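Local coordinates for putative Nitroreductase (Desulfovibrio desulfuricans subsp. desulfuricans str. G20, PDB 3E39), which binds flavin mononucleotide and probably acts as an FMN-dependent oxidoreductase of the nitroreductase family, at residues 52-57 and 80-85; 67-72 and 123-128; 86-91 and 142-147; 115-120 and 151-156. All blocks are in the same frame, centred on the assembly; numbering follows the deposited sequence.

Interaction 1: residues 52-57 and 80-85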
loop_
_atom_site.group_PDB
_atom_site.type_symbol
_atom_site.label_atom_id
_atom_site.label_comp_id
_atom_site.label_asym_id
_atom_site.label_seq_id
_atom_site.Cartn_x
_atom_site.Cartn_y
_atom_site.Cartn_z
ATOM N N PHE A 52 1.793 -15.138 4.423
ATOM C CA PHE A 52 0.369 -15.066 4.760
ATOM C C PHE A 52 -0.108 -16.308 5.465
ATOM O O PHE A 52 0.383 -17.423 5.203
ATOM C CB PHE A 52 -0.442 -14.873 3.478
ATOM C CG PHE A 52 0.097 -13.766 2.603
ATOM C CD1 PHE A 52 -0.303 -12.463 2.781
ATOM C CD2 PHE A 52 1.091 -14.026 1.655
ATOM C CE1 PHE A 52 0.206 -11.447 1.987
ATOM C CE2 PHE A 52 1.612 -12.989 0.871
ATOM C CZ PHE A 52 1.148 -11.709 1.038
ATOM N N LEU A 53 -1.067 -16.114 6.366
ATOM C CA LEU A 53 -1.694 -17.226 7.062
ATOM C C LEU A 53 -3.188 -16.972 7.115
ATOM O O LEU A 53 -3.635 -15.968 7.670
ATOM C CB LEU A 53 -1.121 -17.375 8.460
ATOM C CG LEU A 53 -1.702 -18.526 9.294
ATOM C CD1 LEU A 53 -1.655 -19.895 8.600
ATOM C CD2 LEU A 53 -0.998 -18.522 10.631
ATOM N N VAL A 54 -3.955 -17.892 6.548
ATOM C CA VAL A 54 -5.415 -17.780 6.532
ATOM C C VAL A 54 -6.017 -18.456 7.740
ATOM O O VAL A 54 -5.678 -19.619 8.037
ATOM C CB VAL A 54 -5.995 -18.418 5.224
ATOM C CG1 VAL A 54 -7.538 -18.385 5.210
ATOM C CG2 VAL A 54 -5.404 -17.729 3.961
ATOM N N ILE A 55 -6.937 -17.737 8.418
ATOM C CA ILE A 55 -7.632 -18.270 9.593
ATOM C C ILE A 55 -9.119 -18.045 9.403
ATOM O O ILE A 55 -9.590 -16.902 9.486
ATOM C CB ILE A 55 -7.199 -17.586 10.918
ATOM C CG1 ILE A 55 -5.683 -17.727 11.150
ATOM C CG2 ILE A 55 -7.961 -18.179 12.111
ATOM C CD1 ILE A 55 -5.199 -19.114 11.400
ATOM N N ARG A 56 -9.859 -19.113 9.122
ATOM C CA ARG A 56 -11.320 -19.007 8.986
ATOM C C ARG A 56 -12.047 -18.985 10.323
ATOM O O ARG A 56 -11.500 -19.369 11.335
ATOM C CB ARG A 56 -11.878 -20.123 8.109
ATOM C CG ARG A 56 -11.463 -19.963 6.667
ATOM C CD ARG A 56 -12.056 -21.006 5.805
ATOM N NE ARG A 56 -11.933 -20.737 4.366
ATOM C CZ ARG A 56 -12.749 -19.955 3.648
ATOM N NH1 ARG A 56 -13.756 -19.295 4.226
ATOM N NH2 ARG A 56 -12.560 -19.840 2.337
ATOM N N ALA A 57 -13.296 -18.538 10.293
ATOM C CA ALA A 57 -14.114 -18.374 11.497
ATOM C C ALA A 57 -14.260 -19.661 12.299
ATOM O O ALA A 57 -14.344 -19.643 13.538
ATOM C CB ALA A 57 -15.496 -17.860 11.100
ATOM N N VAL A 80 -13.379 -14.681 7.483
ATOM C CA VAL A 80 -11.994 -15.062 7.232
ATOM C C VAL A 80 -11.077 -13.931 7.712
ATOM O O VAL A 80 -11.424 -12.754 7.630
ATOM C CB VAL A 80 -11.739 -15.391 5.732
ATOM C CG1 VAL A 80 -11.978 -14.175 4.849
ATOM C CG2 VAL A 80 -10.305 -15.984 5.520
ATOM N N ILE A 81 -9.931 -14.320 8.255
ATOM C CA ILE A 81 -8.883 -13.408 8.678
ATOM C C ILE A 81 -7.595 -13.829 7.936
ATOM O O ILE A 81 -7.260 -15.028 7.884
ATOM C CB ILE A 81 -8.677 -13.451 10.201
ATOM C CG1 ILE A 81 -9.937 -12.887 10.895
ATOM C CG2 ILE A 81 -7.471 -12.601 10.622
ATOM C CD1 ILE A 81 -10.005 -13.101 12.374
ATOM N N ILE A 82 -6.916 -12.868 7.314
ATOM C CA ILE A 82 -5.644 -13.128 6.662
ATOM C C ILE A 82 -4.559 -12.418 7.498
ATOM O O ILE A 82 -4.561 -11.188 7.651
ATOM C CB ILE A 82 -5.602 -12.663 5.167
ATOM C CG1 ILE A 82 -6.613 -13.442 4.311
ATOM C CG2 ILE A 82 -4.160 -12.853 4.556
ATOM C CD1 ILE A 82 -6.790 -12.869 2.897
ATOM N N LEU A 83 -3.677 -13.204 8.095
ATOM C CA LEU A 83 -2.543 -12.656 8.809
ATOM C C LEU A 83 -1.402 -12.395 7.826
ATOM O O LEU A 83 -1.080 -13.252 6.987
ATOM C CB LEU A 83 -2.108 -13.568 9.951
ATOM C CG LEU A 83 -3.188 -13.967 10.949
ATOM C CD1 LEU A 83 -2.595 -14.879 12.048
ATOM C CD2 LEU A 83 -3.837 -12.754 11.553
ATOM N N VAL A 84 -0.832 -11.195 7.910
ATOM C CA VAL A 84 0.258 -10.778 7.045
ATOM C C VAL A 84 1.548 -10.620 7.851
ATOM O O VAL A 84 1.563 -9.978 8.902
ATOM C CB VAL A 84 -0.095 -9.440 6.385
ATOM C CG1 VAL A 84 0.955 -9.047 5.326
ATOM C CG2 VAL A 84 -1.515 -9.523 5.791
ATOM N N PHE A 85 2.640 -11.171 7.317
ATOM C CA PHE A 85 3.933 -11.127 7.971
ATOM C C PHE A 85 5.027 -10.775 6.967
ATOM O O PHE A 85 4.844 -10.835 5.742
ATOM C CB PHE A 85 4.345 -12.509 8.527
ATOM C CG PHE A 85 3.317 -13.158 9.391
ATOM C CD1 PHE A 85 2.280 -13.877 8.814
ATOM C CD2 PHE A 85 3.390 -13.078 10.777
ATOM C CE1 PHE A 85 1.316 -14.463 9.590
ATOM C CE2 PHE A 85 2.422 -13.676 11.558
ATOM C CZ PHE A 85 1.393 -14.366 10.972
#

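Interaction 2: residues 67-72 and 123-128. With FMN (flavin mononucleotide), chain E.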
loop_
_atom_site.group_PDB
_atom_site.type_symbol
_atom_site.label_atom_id
_atom_site.label_comp_id
_atom_site.label_asym_id
_atom_site.label_seq_id
_atom_site.Cartn_x
_atom_site.Cartn_y
_atom_site.Cartn_z
ATOM N N ALA A 67 -8.255 -13.357 21.860
ATOM C CA ALA A 67 -7.707 -13.127 23.208
ATOM C C ALA A 67 -6.509 -12.175 23.233
ATOM O O ALA A 67 -6.047 -11.827 24.314
ATOM C CB ALA A 67 -7.306 -14.457 23.871
ATOM N N HIS A 68 -5.987 -11.781 22.070
ATOM C CA HIS A 68 -4.800 -10.932 22.005
ATOM C C HIS A 68 -5.044 -9.623 21.256
ATOM O O HIS A 68 -4.106 -9.028 20.700
ATOM C CB HIS A 68 -3.626 -11.698 21.375
ATOM C CG HIS A 68 -3.140 -12.857 22.203
ATOM N ND1 HIS A 68 -2.167 -12.729 23.173
ATOM C CD2 HIS A 68 -3.475 -14.167 22.174
ATOM C CE1 HIS A 68 -1.952 -13.909 23.729
ATOM N NE2 HIS A 68 -2.744 -14.797 23.153
ATOM N N THR A 69 -6.294 -9.185 21.300
ATOM C CA THR A 69 -6.744 -7.932 20.718
ATOM C C THR A 69 -7.923 -7.323 21.475
ATOM O O THR A 69 -8.761 -8.021 22.054
ATOM C CB THR A 69 -7.167 -8.080 19.203
ATOM O OG1 THR A 69 -7.489 -6.794 18.658
ATOM C CG2 THR A 69 -8.367 -9.035 19.007
ATOM N N ARG A 70 -7.957 -6.003 21.497
ATOM C CA ARG A 70 -9.128 -5.307 21.994
ATOM C C ARG A 70 -10.256 -5.267 20.958
ATOM O O ARG A 70 -11.383 -4.892 21.285
ATOM C CB ARG A 70 -8.735 -3.926 22.470
ATOM C CG ARG A 70 -7.929 -4.009 23.762
ATOM C CD ARG A 70 -7.697 -2.648 24.378
ATOM N NE ARG A 70 -7.247 -2.731 25.774
ATOM C CZ ARG A 70 -5.997 -3.001 26.157
ATOM N NH1 ARG A 70 -5.041 -3.252 25.276
ATOM N NH2 ARG A 70 -5.702 -3.033 27.447
ATOM N N TYR A 71 -9.963 -5.693 19.722
ATOM C CA TYR A 71 -10.971 -5.747 18.673
ATOM C C TYR A 71 -11.501 -7.158 18.444
ATOM O O TYR A 71 -11.650 -7.620 17.309
ATOM C CB TYR A 71 -10.413 -5.176 17.385
ATOM C CG TYR A 71 -10.049 -3.723 17.493
ATOM C CD1 TYR A 71 -10.989 -2.739 17.212
ATOM C CD2 TYR A 71 -8.772 -3.326 17.880
ATOM C CE1 TYR A 71 -10.669 -1.406 17.309
ATOM C CE2 TYR A 71 -8.445 -1.985 17.986
ATOM C CZ TYR A 71 -9.425 -1.036 17.700
ATOM O OH TYR A 71 -9.151 0.285 17.781
ATOM N N GLY A 72 -11.847 -7.819 19.541
ATOM C CA GLY A 72 -12.388 -9.171 19.514
ATOM C C GLY A 72 -13.726 -9.303 18.815
ATOM O O GLY A 72 -13.999 -10.353 18.239
ATOM N N GLY A 123 -4.409 -3.439 12.880
ATOM C CA GLY A 123 -3.011 -3.222 13.280
ATOM C C GLY A 123 -2.771 -3.167 14.782
ATOM O O GLY A 123 -1.681 -3.410 15.249
ATOM N N GLU A 124 -3.786 -2.844 15.566
ATOM C CA GLU A 124 -3.600 -2.878 17.012
ATOM C C GLU A 124 -3.162 -4.266 17.462
ATOM O O GLU A 124 -2.395 -4.409 18.420
ATOM C CB GLU A 124 -4.895 -2.431 17.697
ATOM C CG GLU A 124 -4.972 -2.705 19.197
ATOM C CD GLU A 124 -5.474 -4.114 19.543
ATOM O OE1 GLU A 124 -5.815 -4.894 18.628
ATOM O OE2 GLU A 124 -5.536 -4.410 20.748
ATOM N N ILE A 125 -3.588 -5.289 16.732
ATOM C CA ILE A 125 -3.312 -6.661 17.092
ATOM C C ILE A 125 -1.821 -6.986 17.041
ATOM O O ILE A 125 -1.342 -7.849 17.794
ATOM C CB ILE A 125 -4.171 -7.672 16.250
ATOM C CG1 ILE A 125 -4.043 -9.101 16.825
ATOM C CG2 ILE A 125 -3.841 -7.632 14.721
ATOM C CD1 ILE A 125 -5.138 -10.030 16.359
ATOM N N ILE A 126 -1.077 -6.290 16.182
ATOM C CA ILE A 126 0.354 -6.584 16.051
ATOM C C ILE A 126 1.143 -6.167 17.279
ATOM O O ILE A 126 2.250 -6.679 17.495
ATOM C CB ILE A 126 1.035 -6.039 14.748
ATOM C CG1 ILE A 126 1.348 -4.546 14.858
ATOM C CG2 ILE A 126 0.184 -6.411 13.477
ATOM C CD1 ILE A 126 2.063 -3.979 13.643
ATOM N N ASN A 127 0.564 -5.280 18.099
ATOM C CA ASN A 127 1.214 -4.857 19.351
ATOM C C ASN A 127 1.447 -6.052 20.288
ATOM O O ASN A 127 2.320 -5.995 21.156
ATOM C CB ASN A 127 0.354 -3.870 20.127
ATOM C CG ASN A 127 0.007 -2.634 19.363
ATOM O OD1 ASN A 127 0.582 -2.336 18.312
ATOM N ND2 ASN A 127 -0.943 -1.868 19.907
ATOM N N GLN A 128 0.625 -7.090 20.146
ATOM C CA GLN A 128 0.740 -8.316 20.941
ATOM C C GLN A 128 1.508 -9.449 20.255
ATOM O O GLN A 128 1.428 -10.604 20.672
ATOM C CB GLN A 128 -0.668 -8.794 21.322
ATOM C CG GLN A 128 -1.425 -7.919 22.309
ATOM C CD GLN A 128 -1.874 -6.549 21.764
ATOM O OE1 GLN A 128 -1.384 -5.503 22.209
ATOM N NE2 GLN A 128 -2.803 -6.562 20.787
HETATM N N1 FMN E . -9.406 -0.340 12.326
HETATM C C2 FMN E . -9.838 -0.978 13.471
HETATM O O2 FMN E . -11.024 -1.057 13.745
HETATM N N3 FMN E . -8.930 -1.579 14.316
HETATM C C4 FMN E . -7.573 -1.560 14.088
HETATM O O4 FMN E . -6.833 -2.294 14.766
HETATM C C4A FMN E . -7.114 -0.906 12.940
HETATM N N5 FMN E . -5.763 -0.881 12.687
HETATM C C5A FMN E . -5.278 -0.257 11.534
HETATM C C6 FMN E . -3.897 -0.220 11.311
HETATM C C7 FMN E . -3.386 0.388 10.160
HETATM C C7M FMN E . -1.899 0.579 10.017
HETATM C C8 FMN E . -4.279 0.984 9.247
HETATM C C8M FMN E . -3.756 1.622 7.982
HETATM C C9 FMN E . -5.653 0.967 9.496
HETATM C C9A FMN E . -6.174 0.341 10.649
HETATM N N10 FMN E . -7.570 0.312 10.916
HETATM C C10 FMN E . -8.038 -0.314 12.063
HETATM C "C1'" FMN E . -8.551 0.960 10.015
HETATM C "C2'" FMN E . -8.546 2.486 10.147
HETATM O "O2'" FMN E . -9.206 2.879 11.338
HETATM C "C3'" FMN E . -9.241 3.090 8.938
HETATM O "O3'" FMN E . -8.529 2.722 7.779
HETATM C "C4'" FMN E . -9.304 4.615 8.992
HETATM O "O4'" FMN E . -10.089 5.009 10.095
HETATM C "C5'" FMN E . -9.916 5.198 7.740
HETATM O "O5'" FMN E . -11.123 4.534 7.409
HETATM P P FMN E . -11.433 3.829 6.006
HETATM O O1P FMN E . -10.560 2.585 5.940
HETATM O O2P FMN E . -12.919 3.515 5.963
HETATM O O3P FMN E . -11.028 4.823 4.951
HETATM O O HOH W 1 -4.963 -2.733 22.503
#

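Interaction 3: residues 86-91 and 142-147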
loop_
_atom_site.group_PDB
_atom_site.type_symbol
_atom_site.label_atom_id
_atom_site.label_comp_id
_atom_site.label_asym_id
_atom_site.label_seq_id
_atom_site.Cartn_x
_atom_site.Cartn_y
_atom_site.Cartn_z
ATOM N N LEU A 86 6.156 -10.335 7.496
ATOM C CA LEU A 86 7.368 -10.266 6.706
ATOM C C LEU A 86 8.261 -11.402 7.196
ATOM O O LEU A 86 8.382 -11.663 8.405
ATOM C CB LEU A 86 8.134 -8.956 6.861
ATOM C CG LEU A 86 7.467 -7.702 6.319
ATOM C CD1 LEU A 86 8.144 -6.467 6.799
ATOM C CD2 LEU A 86 7.453 -7.766 4.797
ATOM N N ASP A 87 8.858 -12.089 6.239
ATOM C CA ASP A 87 9.868 -13.110 6.519
ATOM C C ASP A 87 11.156 -12.349 6.806
ATOM O O ASP A 87 11.716 -11.671 5.941
ATOM C CB ASP A 87 10.013 -14.027 5.318
ATOM C CG ASP A 87 11.089 -15.099 5.507
ATOM O OD1 ASP A 87 12.033 -14.914 6.284
ATOM O OD2 ASP A 87 11.014 -16.115 4.818
ATOM N N ARG A 88 11.642 -12.452 8.028
ATOM C CA ARG A 88 12.856 -11.727 8.426
ATOM C C ARG A 88 14.085 -12.067 7.595
ATOM O O ARG A 88 14.960 -11.216 7.443
ATOM C CB ARG A 88 13.149 -11.917 9.917
ATOM C CG ARG A 88 12.060 -11.311 10.798
ATOM C CD ARG A 88 12.373 -11.407 12.293
ATOM N NE ARG A 88 11.267 -10.927 13.117
ATOM C CZ ARG A 88 11.038 -9.650 13.430
ATOM N NH1 ARG A 88 11.821 -8.680 12.977
ATOM N NH2 ARG A 88 9.988 -9.338 14.159
ATOM N N GLU A 89 14.148 -13.284 7.054
ATOM C CA GLU A 89 15.281 -13.665 6.200
ATOM C C GLU A 89 15.262 -12.981 4.839
ATOM O O GLU A 89 16.310 -12.725 4.265
ATOM C CB GLU A 89 15.339 -15.189 6.020
ATOM C CG GLU A 89 15.774 -15.888 7.282
ATOM C CD GLU A 89 17.135 -15.377 7.744
ATOM O OE1 GLU A 89 18.071 -15.379 6.900
ATOM O OE2 GLU A 89 17.258 -14.948 8.921
ATOM N N ALA A 90 14.073 -12.659 4.349
ATOM C CA ALA A 90 13.908 -12.016 3.062
ATOM C C ALA A 90 13.947 -10.477 3.105
ATOM O O ALA A 90 13.842 -9.837 2.060
ATOM C CB ALA A 90 12.594 -12.475 2.465
HETATM N N MSE A 91 14.051 -9.870 4.286
HETATM C CA MSE A 91 14.033 -8.401 4.366
HETATM C C MSE A 91 15.347 -7.756 3.948
HETATM O O MSE A 91 16.413 -8.328 4.201
HETATM C CB MSE A 91 13.703 -7.927 5.781
HETATM C CG MSE A 91 12.336 -8.303 6.232
HETATM SE SE MSE A 91 11.918 -7.780 8.055
HETATM C CE MSE A 91 11.647 -6.162 7.824
ATOM N N ARG A 142 11.578 -15.522 13.195
ATOM C CA ARG A 142 11.509 -15.742 11.758
ATOM C C ARG A 142 10.569 -14.778 11.058
ATOM O O ARG A 142 10.781 -14.457 9.890
ATOM C CB ARG A 142 11.017 -17.134 11.432
ATOM C CG ARG A 142 11.011 -17.445 9.927
ATOM C CD ARG A 142 12.391 -17.111 9.248
ATOM N NE ARG A 142 12.364 -17.294 7.801
ATOM C CZ ARG A 142 12.338 -18.479 7.200
ATOM N NH1 ARG A 142 12.336 -19.614 7.905
ATOM N NH2 ARG A 142 12.301 -18.536 5.878
ATOM N N LEU A 143 9.537 -14.340 11.779
ATOM C CA LEU A 143 8.484 -13.532 11.178
ATOM C C LEU A 143 8.190 -12.250 11.936
ATOM O O LEU A 143 8.214 -12.249 13.171
ATOM C CB LEU A 143 7.212 -14.399 11.162
ATOM C CG LEU A 143 7.224 -15.724 10.360
ATOM C CD1 LEU A 143 6.012 -16.585 10.776
ATOM C CD2 LEU A 143 7.281 -15.461 8.861
ATOM N N SER A 144 7.962 -11.159 11.193
ATOM C CA SER A 144 7.502 -9.886 11.726
ATOM C C SER A 144 6.009 -9.817 11.387
ATOM O O SER A 144 5.649 -9.935 10.224
ATOM C CB SER A 144 8.238 -8.709 11.082
ATOM O OG SER A 144 7.581 -7.515 11.394
ATOM N N PHE A 145 5.166 -9.671 12.408
ATOM C CA PHE A 145 3.738 -9.642 12.255
ATOM C C PHE A 145 3.358 -8.235 11.837
ATOM O O PHE A 145 3.556 -7.294 12.605
ATOM C CB PHE A 145 3.082 -10.093 13.571
ATOM C CG PHE A 145 1.575 -10.130 13.559
ATOM C CD1 PHE A 145 0.845 -10.457 12.414
ATOM C CD2 PHE A 145 0.872 -9.914 14.749
ATOM C CE1 PHE A 145 -0.546 -10.492 12.437
ATOM C CE2 PHE A 145 -0.520 -9.981 14.774
ATOM C CZ PHE A 145 -1.231 -10.277 13.617
ATOM N N GLU A 146 2.819 -8.102 10.619
ATOM C CA GLU A 146 2.502 -6.784 10.048
ATOM C C GLU A 146 1.056 -6.299 10.183
ATOM O O GLU A 146 0.825 -5.110 10.422
ATOM C CB GLU A 146 2.874 -6.779 8.570
ATOM C CG GLU A 146 4.313 -7.080 8.313
ATOM C CD GLU A 146 5.213 -5.966 8.799
ATOM O OE1 GLU A 146 5.103 -4.824 8.283
ATOM O OE2 GLU A 146 6.011 -6.243 9.705
ATOM N N ALA A 147 0.091 -7.198 10.004
ATOM C CA ALA A 147 -1.329 -6.827 10.015
ATOM C C ALA A 147 -2.208 -8.044 9.977
ATOM O O ALA A 147 -1.744 -9.112 9.598
ATOM C CB ALA A 147 -1.633 -5.994 8.738
HETATM O O HOH W 2 8.396 -10.845 15.613
#

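Interaction 4: residues 115-120 and 151-156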
loop_
_atom_site.group_PDB
_atom_site.type_symbol
_atom_site.label_atom_id
_atom_site.label_comp_id
_atom_site.label_asym_id
_atom_site.label_seq_id
_atom_site.Cartn_x
_atom_site.Cartn_y
_atom_site.Cartn_z
ATOM N N LEU A 115 -14.505 -7.602 -4.912
ATOM C CA LEU A 115 -15.278 -8.843 -4.834
ATOM C C LEU A 115 -16.571 -8.694 -4.029
ATOM O O LEU A 115 -17.189 -9.704 -3.679
ATOM C CB LEU A 115 -14.403 -9.969 -4.256
ATOM C CG LEU A 115 -13.220 -10.471 -5.099
ATOM C CD1 LEU A 115 -12.317 -11.365 -4.291
ATOM C CD2 LEU A 115 -13.688 -11.225 -6.339
ATOM N N GLN A 116 -16.971 -7.443 -3.773
ATOM C CA GLN A 116 -18.149 -7.079 -2.985
ATOM C C GLN A 116 -18.082 -7.632 -1.564
ATOM O O GLN A 116 -19.107 -7.945 -0.948
ATOM C CB GLN A 116 -19.439 -7.492 -3.699
ATOM C CG GLN A 116 -19.467 -6.941 -5.125
ATOM C CD GLN A 116 -20.777 -7.154 -5.850
ATOM O OE1 GLN A 116 -21.798 -7.493 -5.249
ATOM N NE2 GLN A 116 -20.752 -6.940 -7.168
ATOM N N LEU A 117 -16.863 -7.766 -1.051
ATOM C CA LEU A 117 -16.678 -8.162 0.331
ATOM C C LEU A 117 -16.341 -6.929 1.137
ATOM O O LEU A 117 -15.917 -5.900 0.587
ATOM C CB LEU A 117 -15.574 -9.213 0.476
ATOM C CG LEU A 117 -15.801 -10.547 -0.211
ATOM C CD1 LEU A 117 -14.553 -11.390 -0.101
ATOM C CD2 LEU A 117 -17.028 -11.256 0.406
ATOM N N GLY A 118 -16.571 -7.016 2.440
ATOM C CA GLY A 118 -16.227 -5.973 3.402
ATOM C C GLY A 118 -14.985 -6.450 4.145
ATOM O O GLY A 118 -14.862 -7.628 4.466
ATOM N N ALA A 119 -14.050 -5.548 4.373
ATOM C CA ALA A 119 -12.810 -5.869 5.097
ATOM C C ALA A 119 -12.293 -4.713 5.914
ATOM O O ALA A 119 -12.610 -3.553 5.646
ATOM C CB ALA A 119 -11.710 -6.343 4.124
ATOM N N VAL A 120 -11.478 -5.050 6.910
ATOM C CA VAL A 120 -10.806 -4.058 7.727
ATOM C C VAL A 120 -9.364 -4.496 8.085
ATOM O O VAL A 120 -9.097 -5.670 8.435
ATOM C CB VAL A 120 -11.621 -3.662 9.002
ATOM C CG1 VAL A 120 -11.926 -4.909 9.899
ATOM C CG2 VAL A 120 -10.887 -2.565 9.782
ATOM N N ALA A 151 -12.374 -10.101 7.236
ATOM C CA ALA A 151 -13.249 -9.963 6.082
ATOM C C ALA A 151 -14.532 -10.797 6.145
ATOM O O ALA A 151 -14.625 -11.782 6.862
ATOM C CB ALA A 151 -12.469 -10.301 4.768
ATOM N N GLY A 152 -15.495 -10.396 5.330
ATOM C CA GLY A 152 -16.774 -11.106 5.200
ATOM C C GLY A 152 -17.688 -10.349 4.255
ATOM O O GLY A 152 -17.312 -9.302 3.711
ATOM N N HIS A 153 -18.850 -10.911 3.987
ATOM C CA HIS A 153 -19.833 -10.192 3.196
ATOM C C HIS A 153 -20.324 -9.074 4.122
ATOM O O HIS A 153 -20.558 -9.278 5.320
ATOM C CB HIS A 153 -20.928 -11.120 2.666
ATOM C CG HIS A 153 -20.429 -12.124 1.679
ATOM N ND1 HIS A 153 -20.421 -11.894 0.318
ATOM C CD2 HIS A 153 -19.867 -13.342 1.860
ATOM C CE1 HIS A 153 -19.914 -12.945 -0.296
ATOM N NE2 HIS A 153 -19.563 -13.838 0.616
ATOM N N PRO A 154 -20.447 -7.857 3.584
ATOM C CA PRO A 154 -20.700 -6.697 4.424
ATOM C C PRO A 154 -22.107 -6.619 5.043
ATOM O O PRO A 154 -23.078 -6.910 4.338
ATOM C CB PRO A 154 -20.424 -5.532 3.462
ATOM C CG PRO A 154 -20.657 -6.081 2.105
ATOM C CD PRO A 154 -20.392 -7.525 2.143
ATOM N N ALA A 155 -22.171 -6.261 6.327
ATOM C CA ALA A 155 -23.438 -6.016 7.052
ATOM C C ALA A 155 -23.533 -4.552 7.479
ATOM O O ALA A 155 -24.233 -4.212 8.447
ATOM C CB ALA A 155 -23.555 -6.894 8.266
ATOM N N GLN A 156 -22.808 -3.686 6.789
ATOM C CA GLN A 156 -22.847 -2.253 7.052
ATOM C C GLN A 156 -22.044 -1.611 5.937
ATOM O O GLN A 156 -21.253 -2.270 5.264
ATOM C CB GLN A 156 -22.195 -1.866 8.400
ATOM C CG GLN A 156 -20.632 -1.937 8.341
ATOM C CD GLN A 156 -19.897 -1.586 9.627
ATOM O OE1 GLN A 156 -18.661 -1.605 9.649
ATOM N NE2 GLN A 156 -20.631 -1.273 10.701
HETATM O O HOH W 3 -21.235 -9.558 -0.883
#

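Interaction 1: residues 52-57 and 80-85
Phe52 turns its ring to the sheet face shared by Val54, Arg56, Val80, Ile82 and Val84; with CG beside the backbone N (chi1 -49°), the ring lies alongside Val84 and its CE1 meets Val84 CG1 at 4.2 Å. Leu53 forms a hydrogen-bonded pair with Leu83: Leu53 N reaches Leu83 O at 2.9 Å on a lone pair, and Leu83 N returns to Leu53 O at 2.8 Å. On the face of Leu53, Ile55, Ile81 and Leu83, Leu53 CB touches the Phe85 ring edge at CE1, 4.0 Å away. The two strands, 160° apart in direction, are neighbours in the antiparallel sheet of the nitroreductase fold, 50-56 being an outermost strand within the chain, where the second subunit hydrogen-bonds to the backbone of Phe52. Val54, with CG1 anti to N, crosses Val80 obliquely, CG1 to CG2 at 3.7 Å, the closest approach between two side chains here. At Ile55 the second hydrogen-bonded pair forms: its N lies nearly on the C=O axis of Ile81, 2.8 Å from O, while Ile81 N comes to Ile55 O from above the carbonyl plane. Arg56 lays CG near Val80 CG2, and its guanidinium continues to a salt bridge with Asp28.

Interaction 2: residues 67-72 and 123-128
Glu124 leaves the backbone with CG anti to N (chi1 167°) and bends at chi2 (-86°), which carries its carboxylate to the loop 67-72, while Thr69 sets OG1 anti to its own N. Thr69 OG1 donates to the syn lone pair of Glu124 OE1 at 2.5 Å and accepts from Tyr71 N, closing an ST turn. Glu124 OE2 is met from above the carboxylate plane by Arg70 N at 3.0 Å, almost straight at 173°, and a water links it to Arg70 NH1. This is one wall of the FMN pocket: Glu124 opens a 3-10 turn after strand 118-122, and its N, together with Gly123 N, donates to the flavin O4. The N3 edge of the flavin points at one face of the Tyr71 ring, FMN N3 standing 3.4 Å above its centre, the two planes steeply inclined, while Glu124 OE1 approaches the ring edge at CD2. Gln128, also bent at chi2, brings NE2 to His68 O at 2.8 Å, from above the carbonyl plane.

Interaction 3: residues 86-91 and 142-147
An antiparallel strand pairing closed by a salt bridge joins the end of strand 80-87 to the start of 143-152, the two inner strands of the sheet. Leu86 and Ser144 are the hydrogen-bonded pair, Leu86 N to Ser144 O at 2.8 Å and Ser144 N to Leu86 O at 2.9 Å. Beyond it Arg88 N reaches Arg142 O. Extended Arg88 lays a guanidinium face over Ser144 CB, NE bound to Pro140 O and only weakly to Leu143 O. Leu86 CD1 packs on Glu146 CD at 3.6 Å; Ser144 OG donates to Glu146 OE2 at 2.6 Å, and OE1 is bonded to His98 ND1. Glu146 and Ala147 face Val84 in a classic beta bulge. Arg142, bent at chi2 (51°), holds Asp87 through NE to OD1 at 2.8 Å and NH2 to OD2 at 2.9 Å, the guanidinium and carboxylate planes 57° apart. Asp87 OD1 also takes Glu89 N, an Asx turn, and OD2 salt-bridges to Arg51. Held by two arginines and a backbone N-H, the buried carboxylate probably stays ionised.

Interaction 4: residues 115-120 and 151-156
Gly118 and Gly152 form an antiparallel hydrogen-bonded pair, Gly118 N to Gly152 O at 2.7 Å and Gly152 N to Gly118 O at 3.0 Å, each donor lying nearly along the partner's C=O axis. Next to it Ala119 and Ala151 are a non-hydrogen-bonded pair, Ala119 CB beside Ala151 CB at 4.1 Å, on the same face. The pairing joins 118-122, an outermost strand within the chain, to the end of strand 143-152, just after a Schellman motif closes helix 94-114 with Gln116 as its C-prime residue. Leu117, with CG beside the backbone N (chi1 -63°), sets its CD2 methyl squarely over the His153 ring, 3.4 Å from the centroid and 11° off the normal, a CH-pi contact. A water in the plane of that ring bridges His153 ND1 and Gln116 O, so the imidazole is held from the edge as well as the face. Pro154 brings CD to 3.4 Å from Gln116 O. Leu117 packs further on Ala30 and Ile34 of helix 28-39.

Overall arrangement
Interactions 1, 3 and 4 pair the four strands across the sheet in the order 50-56, 80-87, 143-152, 118-122. Interaction 1 runs into interaction 3 on strand 80-87, where Val84 N meets Ala147 O and Val84 O meets Glu146 N, each at 2.8 Å; at its other end Val80 O meets Ala151 N of interaction 4, also at 2.8 Å. Interactions 3 and 4 share strand 143-152, with centres about 27 Å apart. Interaction 2 bears directly on FMN and touches interaction 3 through Ile126 CG2, 3.4 Å from Glu146 O. Val120, at the end of segment 115-120, touches FMN. Interactions 1, 2 and 3 border the second subunit, and Leu115 of segment 115-120 packs on Leu9 of it.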